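Local coordinates for protein insecticidal Delta-Endotoxin Cry8Ea1 (Bacillus Thuringiensis, PDB 3EB7) that kills underground insect larvae as a crystal toxin, probably by inserting its helical N-terminal domain into gut-cell membranes to form pores, at residues Leu78-Trp92 and Asp104-Phe116. Residues are numbered along the deposited sequence; the frame is centred on the assembly and turned at random.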
loop_
_atom_site.group_PDB
_atom_site.type_symbol
_atom_site.label_atom_id
_atom_site.label_comp_id
_atom_site.label_asym_id
_atom_site.label_seq_id
_atom_site.Cartn_x
_atom_site.Cartn_y
_atom_site.Cartn_z
ATOM N N LEU A 78 5.420 -4.245 -27.248
ATOM C CA LEU A 78 4.720 -3.099 -26.660
ATOM C C LEU A 78 5.753 -2.077 -26.187
ATOM O O LEU A 78 5.524 -0.869 -26.234
ATOM C CB LEU A 78 3.894 -3.590 -25.474
ATOM C CG LEU A 78 2.752 -2.809 -24.824
ATOM C CD1 LEU A 78 1.542 -2.600 -25.738
ATOM C CD2 LEU A 78 2.305 -3.568 -23.540
ATOM N N GLY A 79 6.888 -2.582 -25.714
ATOM C CA GLY A 79 8.002 -1.758 -25.323
ATOM C C GLY A 79 8.606 -0.993 -26.469
ATOM O O GLY A 79 8.877 0.190 -26.333
ATOM N N ASN A 80 8.822 -1.669 -27.596
ATOM C CA ASN A 80 9.325 -1.020 -28.802
ATOM C C ASN A 80 8.374 0.076 -29.256
ATOM O O ASN A 80 8.806 1.151 -29.647
ATOM C CB ASN A 80 9.556 -2.041 -29.941
ATOM C CG ASN A 80 10.639 -3.075 -29.600
ATOM O OD1 ASN A 80 11.666 -2.761 -28.966
ATOM N ND2 ASN A 80 10.407 -4.319 -30.012
ATOM N N ASN A 81 7.074 -0.215 -29.206
ATOM C CA ASN A 81 6.046 0.757 -29.566
ATOM C C ASN A 81 5.901 1.918 -28.581
ATOM O O ASN A 81 5.499 3.011 -28.972
ATOM C CB ASN A 81 4.713 0.043 -29.786
ATOM C CG ASN A 81 4.646 -0.645 -31.137
ATOM O OD1 ASN A 81 4.617 0.014 -32.176
ATOM N ND2 ASN A 81 4.639 -1.959 -31.132
ATOM N N TYR A 82 6.226 1.668 -27.314
ATOM C CA TYR A 82 6.312 2.717 -26.309
ATOM C C TYR A 82 7.467 3.700 -26.516
ATOM O O TYR A 82 7.303 4.875 -26.215
ATOM C CB TYR A 82 6.385 2.120 -24.912
ATOM C CG TYR A 82 5.068 2.193 -24.172
ATOM C CD1 TYR A 82 4.265 1.050 -24.007
ATOM C CD2 TYR A 82 4.619 3.421 -23.630
ATOM C CE1 TYR A 82 3.045 1.129 -23.324
ATOM C CE2 TYR A 82 3.434 3.512 -22.949
ATOM C CZ TYR A 82 2.648 2.366 -22.800
ATOM O OH TYR A 82 1.470 2.475 -22.126
ATOM N N GLN A 83 8.624 3.227 -27.005
ATOM C CA GLN A 83 9.755 4.127 -27.343
ATOM C C GLN A 83 9.354 5.126 -28.428
ATOM O O GLN A 83 9.626 6.311 -28.313
ATOM C CB GLN A 83 10.995 3.358 -27.802
ATOM C CG GLN A 83 11.235 2.098 -27.002
ATOM C CD GLN A 83 12.584 2.079 -26.329
ATOM O OE1 GLN A 83 12.852 2.873 -25.401
ATOM N NE2 GLN A 83 13.451 1.157 -26.773
ATOM N N LEU A 84 8.682 4.620 -29.452
ATOM C CA LEU A 84 8.196 5.406 -30.566
ATOM C C LEU A 84 7.121 6.420 -30.144
ATOM O O LEU A 84 7.084 7.533 -30.657
ATOM C CB LEU A 84 7.665 4.485 -31.665
ATOM C CG LEU A 84 8.609 3.397 -32.176
ATOM C CD1 LEU A 84 7.851 2.434 -33.055
ATOM C CD2 LEU A 84 9.800 3.986 -32.939
ATOM N N TYR A 85 6.242 6.018 -29.230
ATOM C CA TYR A 85 5.262 6.934 -28.650
ATOM C C TYR A 85 5.961 8.004 -27.808
ATOM O O TYR A 85 5.636 9.179 -27.913
ATOM C CB TYR A 85 4.247 6.173 -27.816
ATOM C CG TYR A 85 3.239 7.035 -27.109
ATOM C CD1 TYR A 85 2.417 7.933 -27.823
ATOM C CD2 TYR A 85 3.059 6.930 -25.722
ATOM C CE1 TYR A 85 1.476 8.714 -27.158
ATOM C CE2 TYR A 85 2.114 7.724 -25.045
ATOM C CZ TYR A 85 1.324 8.593 -25.768
ATOM O OH TYR A 85 0.389 9.361 -25.108
ATOM N N LEU A 86 6.930 7.608 -26.986
ATOM C CA LEU A 86 7.725 8.627 -26.271
ATOM C C LEU A 86 8.438 9.602 -27.221
ATOM O O LEU A 86 8.429 10.817 -26.988
ATOM C CB LEU A 86 8.741 7.988 -25.322
ATOM C CG LEU A 86 9.642 8.943 -24.543
ATOM C CD1 LEU A 86 8.807 9.804 -23.595
ATOM C CD2 LEU A 86 10.739 8.160 -23.812
ATOM N N THR A 87 9.054 9.087 -28.283
ATOM C CA THR A 87 9.755 9.954 -29.228
ATOM C C THR A 87 8.771 10.889 -29.963
ATOM O O THR A 87 9.088 12.053 -30.187
ATOM C CB THR A 87 10.641 9.149 -30.210
ATOM O OG1 THR A 87 11.677 8.502 -29.468
ATOM C CG2 THR A 87 11.291 10.059 -31.287
ATOM N N ALA A 88 7.584 10.377 -30.295
ATOM C CA ALA A 88 6.509 11.171 -30.890
ATOM C C ALA A 88 5.939 12.260 -29.942
ATOM O O ALA A 88 5.587 13.357 -30.401
ATOM C CB ALA A 88 5.398 10.268 -31.448
ATOM N N LEU A 89 5.868 11.963 -28.639
ATOM C CA LEU A 89 5.532 12.968 -27.626
ATOM C C LEU A 89 6.616 14.033 -27.487
ATOM O O LEU A 89 6.302 15.195 -27.214
ATOM C CB LEU A 89 5.324 12.329 -26.262
ATOM C CG LEU A 89 4.029 11.569 -25.999
ATOM C CD1 LEU A 89 4.226 10.636 -24.804
ATOM C CD2 LEU A 89 2.856 12.532 -25.767
ATOM N N GLU A 90 7.884 13.649 -27.637
ATOM C CA GLU A 90 8.967 14.612 -27.470
ATOM C C GLU A 90 9.005 15.540 -28.665
ATOM O O GLU A 90 9.196 16.740 -28.503
ATOM C CB GLU A 90 10.321 13.927 -27.240
ATOM C CG GLU A 90 10.470 13.288 -25.852
ATOM C CD GLU A 90 11.609 12.246 -25.753
ATOM O OE1 GLU A 90 12.147 11.801 -26.801
ATOM O OE2 GLU A 90 11.971 11.863 -24.610
ATOM N N GLU A 91 8.782 14.981 -29.857
ATOM C CA GLU A 91 8.737 15.777 -31.075
ATOM C C GLU A 91 7.446 16.595 -31.222
ATOM O O GLU A 91 7.430 17.596 -31.928
ATOM C CB GLU A 91 9.036 14.934 -32.324
ATOM C CG GLU A 91 10.546 14.629 -32.556
ATOM C CD GLU A 91 11.518 15.809 -32.197
ATOM O OE1 GLU A 91 11.406 16.905 -32.814
ATOM O OE2 GLU A 91 12.399 15.630 -31.298
ATOM N N TRP A 92 6.373 16.181 -30.548
ATOM C CA TRP A 92 5.172 17.007 -30.434
ATOM C C TRP A 92 5.405 18.192 -29.505
ATOM O O TRP A 92 5.047 19.317 -29.847
ATOM C CB TRP A 92 3.960 16.193 -29.955
ATOM C CG TRP A 92 2.732 17.022 -29.671
ATOM C CD1 TRP A 92 2.082 17.852 -30.549
ATOM C CD2 TRP A 92 1.994 17.089 -28.444
ATOM N NE1 TRP A 92 1.005 18.452 -29.938
ATOM C CE2 TRP A 92 0.916 17.999 -28.651
ATOM C CE3 TRP A 92 2.143 16.492 -27.186
ATOM C CZ2 TRP A 92 -0.010 18.317 -27.651
ATOM C CZ3 TRP A 92 1.227 16.810 -26.186
ATOM C CH2 TRP A 92 0.156 17.717 -26.426
ATOM N N ASP A 104 1.526 11.896 -36.079
ATOM C CA ASP A 104 2.473 10.914 -35.595
ATOM C C ASP A 104 2.190 10.462 -34.174
ATOM O O ASP A 104 2.159 9.261 -33.905
ATOM C CB ASP A 104 3.893 11.457 -35.670
ATOM C CG ASP A 104 4.949 10.346 -35.742
ATOM O OD1 ASP A 104 6.155 10.675 -35.601
ATOM O OD2 ASP A 104 4.597 9.154 -35.942
ATOM N N VAL A 105 2.013 11.427 -33.274
ATOM C CA VAL A 105 1.703 11.169 -31.868
ATOM C C VAL A 105 0.334 10.498 -31.719
ATOM O O VAL A 105 0.190 9.550 -30.958
ATOM C CB VAL A 105 1.830 12.460 -30.978
ATOM C CG1 VAL A 105 0.800 13.519 -31.341
ATOM C CG2 VAL A 105 1.755 12.133 -29.502
ATOM N N ARG A 106 -0.659 10.973 -32.460
ATOM C CA ARG A 106 -1.986 10.388 -32.429
ATOM C C ARG A 106 -1.921 8.923 -32.899
ATOM O O ARG A 106 -2.479 8.020 -32.270
ATOM C CB ARG A 106 -2.901 11.205 -33.327
ATOM C CG ARG A 106 -4.344 10.818 -33.297
ATOM C CD ARG A 106 -5.078 11.257 -34.577
ATOM N NE ARG A 106 -4.803 12.656 -34.909
ATOM C CZ ARG A 106 -4.823 13.157 -36.143
ATOM N NH1 ARG A 106 -5.112 12.370 -37.184
ATOM N NH2 ARG A 106 -4.547 14.451 -36.334
ATOM N N ASN A 107 -1.216 8.707 -34.008
ATOM C CA ASN A 107 -1.017 7.390 -34.595
ATOM C C ASN A 107 -0.279 6.408 -33.655
ATOM O O ASN A 107 -0.632 5.246 -33.574
ATOM C CB ASN A 107 -0.339 7.567 -35.979
ATOM C CG ASN A 107 0.367 6.303 -36.490
ATOM O OD1 ASN A 107 -0.273 5.278 -36.785
ATOM N ND2 ASN A 107 1.701 6.395 -36.647
ATOM N N ARG A 108 0.711 6.884 -32.908
ATOM C CA ARG A 108 1.466 6.009 -32.008
ATOM C C ARG A 108 0.595 5.569 -30.821
ATOM O O ARG A 108 0.714 4.449 -30.342
ATOM C CB ARG A 108 2.738 6.706 -31.480
ATOM C CG ARG A 108 3.813 6.995 -32.503
ATOM C CD ARG A 108 4.373 5.730 -33.088
ATOM N NE ARG A 108 5.242 6.015 -34.234
ATOM C CZ ARG A 108 5.510 5.139 -35.214
ATOM N NH1 ARG A 108 4.988 3.909 -35.190
ATOM N NH2 ARG A 108 6.314 5.496 -36.218
ATOM N N PHE A 109 -0.242 6.499 -30.358
ATOM C CA PHE A 109 -1.141 6.343 -29.243
ATOM C C PHE A 109 -2.211 5.317 -29.597
ATOM O O PHE A 109 -2.553 4.466 -28.774
ATOM C CB PHE A 109 -1.789 7.709 -28.897
ATOM C CG PHE A 109 -3.069 7.585 -28.111
ATOM C CD1 PHE A 109 -3.054 7.641 -26.712
ATOM C CD2 PHE A 109 -4.300 7.370 -28.773
ATOM C CE1 PHE A 109 -4.245 7.471 -25.984
ATOM C CE2 PHE A 109 -5.473 7.205 -28.070
ATOM C CZ PHE A 109 -5.451 7.245 -26.663
ATOM N N GLU A 110 -2.727 5.402 -30.821
ATOM C CA GLU A 110 -3.772 4.495 -31.285
ATOM C C GLU A 110 -3.210 3.114 -31.489
ATOM O O GLU A 110 -3.892 2.129 -31.275
ATOM C CB GLU A 110 -4.386 4.987 -32.592
ATOM C CG GLU A 110 -5.230 6.275 -32.487
ATOM C CD GLU A 110 -5.618 6.841 -33.879
ATOM O OE1 GLU A 110 -5.489 6.114 -34.893
ATOM O OE2 GLU A 110 -6.048 8.014 -33.962
ATOM N N ILE A 111 -1.953 3.041 -31.902
ATOM C CA ILE A 111 -1.271 1.741 -32.009
ATOM C C ILE A 111 -1.109 1.111 -30.628
ATOM O O ILE A 111 -1.314 -0.087 -30.471
ATOM C CB ILE A 111 0.108 1.841 -32.757
ATOM C CG1 ILE A 111 -0.112 1.967 -34.283
ATOM C CG2 ILE A 111 1.050 0.671 -32.370
ATOM C CD1 ILE A 111 1.024 2.648 -35.024
ATOM N N LEU A 112 -0.759 1.904 -29.618
ATOM C CA LEU A 112 -0.637 1.350 -28.260
ATOM C C LEU A 112 -1.967 0.850 -27.742
ATOM O O LEU A 112 -2.070 -0.286 -27.294
ATOM C CB LEU A 112 0.014 2.328 -27.282
ATOM C CG LEU A 112 1.526 2.378 -27.473
ATOM C CD1 LEU A 112 2.068 3.552 -26.727
ATOM C CD2 LEU A 112 2.216 1.040 -27.049
ATOM N N ASP A 113 -2.995 1.676 -27.870
ATOM C CA ASP A 113 -4.316 1.348 -27.338
ATOM C C ASP A 113 -4.788 0.046 -27.994
ATOM O O ASP A 113 -5.242 -0.898 -27.346
ATOM C CB ASP A 113 -5.278 2.528 -27.562
ATOM C CG ASP A 113 -6.707 2.212 -27.155
ATOM O OD1 ASP A 113 -7.621 2.352 -27.980
ATOM O OD2 ASP A 113 -6.929 1.793 -26.011
ATOM N N SER A 114 -4.606 -0.027 -29.288
ATOM C CA SER A 114 -4.999 -1.214 -30.034
ATOM C C SER A 114 -4.278 -2.483 -29.569
ATOM O O SER A 114 -4.890 -3.532 -29.473
ATOM C CB SER A 114 -4.810 -0.980 -31.530
ATOM O OG SER A 114 -4.400 -2.176 -32.153
ATOM N N LEU A 115 -2.990 -2.363 -29.253
ATOM C CA LEU A 115 -2.165 -3.476 -28.758
ATOM C C LEU A 115 -2.592 -3.905 -27.339
ATOM O O LEU A 115 -2.713 -5.107 -27.018
ATOM C CB LEU A 115 -0.694 -3.024 -28.766
ATOM C CG LEU A 115 0.368 -3.334 -29.849
ATOM C CD1 LEU A 115 -0.121 -4.020 -31.087
ATOM C CD2 LEU A 115 1.197 -2.114 -30.181
ATOM N N PHE A 116 -2.855 -2.921 -26.488
ATOM C CA PHE A 116 -3.374 -3.195 -25.164
ATOM C C PHE A 116 -4.651 -3.986 -25.240
ATOM O O PHE A 116 -4.753 -5.024 -24.610
ATOM C CB PHE A 116 -3.554 -1.913 -24.363
ATOM C CG PHE A 116 -2.306 -1.445 -23.728
ATOM C CD1 PHE A 116 -1.748 -0.226 -24.082
ATOM C CD2 PHE A 116 -1.663 -2.237 -22.761
ATOM C CE1 PHE A 116 -0.561 0.214 -23.469
ATOM C CE2 PHE A 116 -0.494 -1.819 -22.142
ATOM C CZ PHE A 116 0.071 -0.596 -22.494
HETATM O O HOH W 1 3.129 3.330 -30.921
HETATM O O HOH W 2 4.117 2.526 -33.142
#
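The side chains of N81 and R108 meet through a water. It accepts from R108 NH1 at 2.6 Å and donates to N81 OD1. A second water donates to two backbone carbonyls, N81 O and R108 O, and lies 2.7 Å from R108 O. These bridges tie the two helices together along one border of their contact. N81 ND2 hydrogen-bonds back to G77 O of its own helix. R108 bends at chi2 (-64°), which carries its chain across L84. L84 CD1 then sits over one face of the guanidinium, offset toward the rim, and N107 ND2 lies over the opposite face. D104 adds a long salt bridge to R108 NE.

The helices run antiparallel at 155°, with axes 8.7 Å apart. Their backbones come nearest at A88 and V105, where the small A88 CB rests on V105 CA and R108 CG. V105 is a knob in the hole formed by Y85, A88, L89 and W92. L112 fills a second hole, among L78, N81, Y82 and Y85. Its CD1 stands over the centre of the Y82 ring, 3.9 Å from the centroid, and also packs on Y85 CB. L78 CD1 lies over the face of the F116 ring in the same way, 4.1 Å from its centroid. The Y82 and F116 rings meet rim to rim, their planes at 74°.

Helix 133-153 packs beside this layer: the Y85 hydroxyl hydrogen-bonds to D149, and H143 stacks on F116. The pair belongs to the helical bundle of the N-terminal domain, the part linked to pore formation in three-domain Cry toxins. Across the contact, direct packing is mostly apolar, and water mediates the polar link, so the hold between these helices probably rests largely on the fit of side chains.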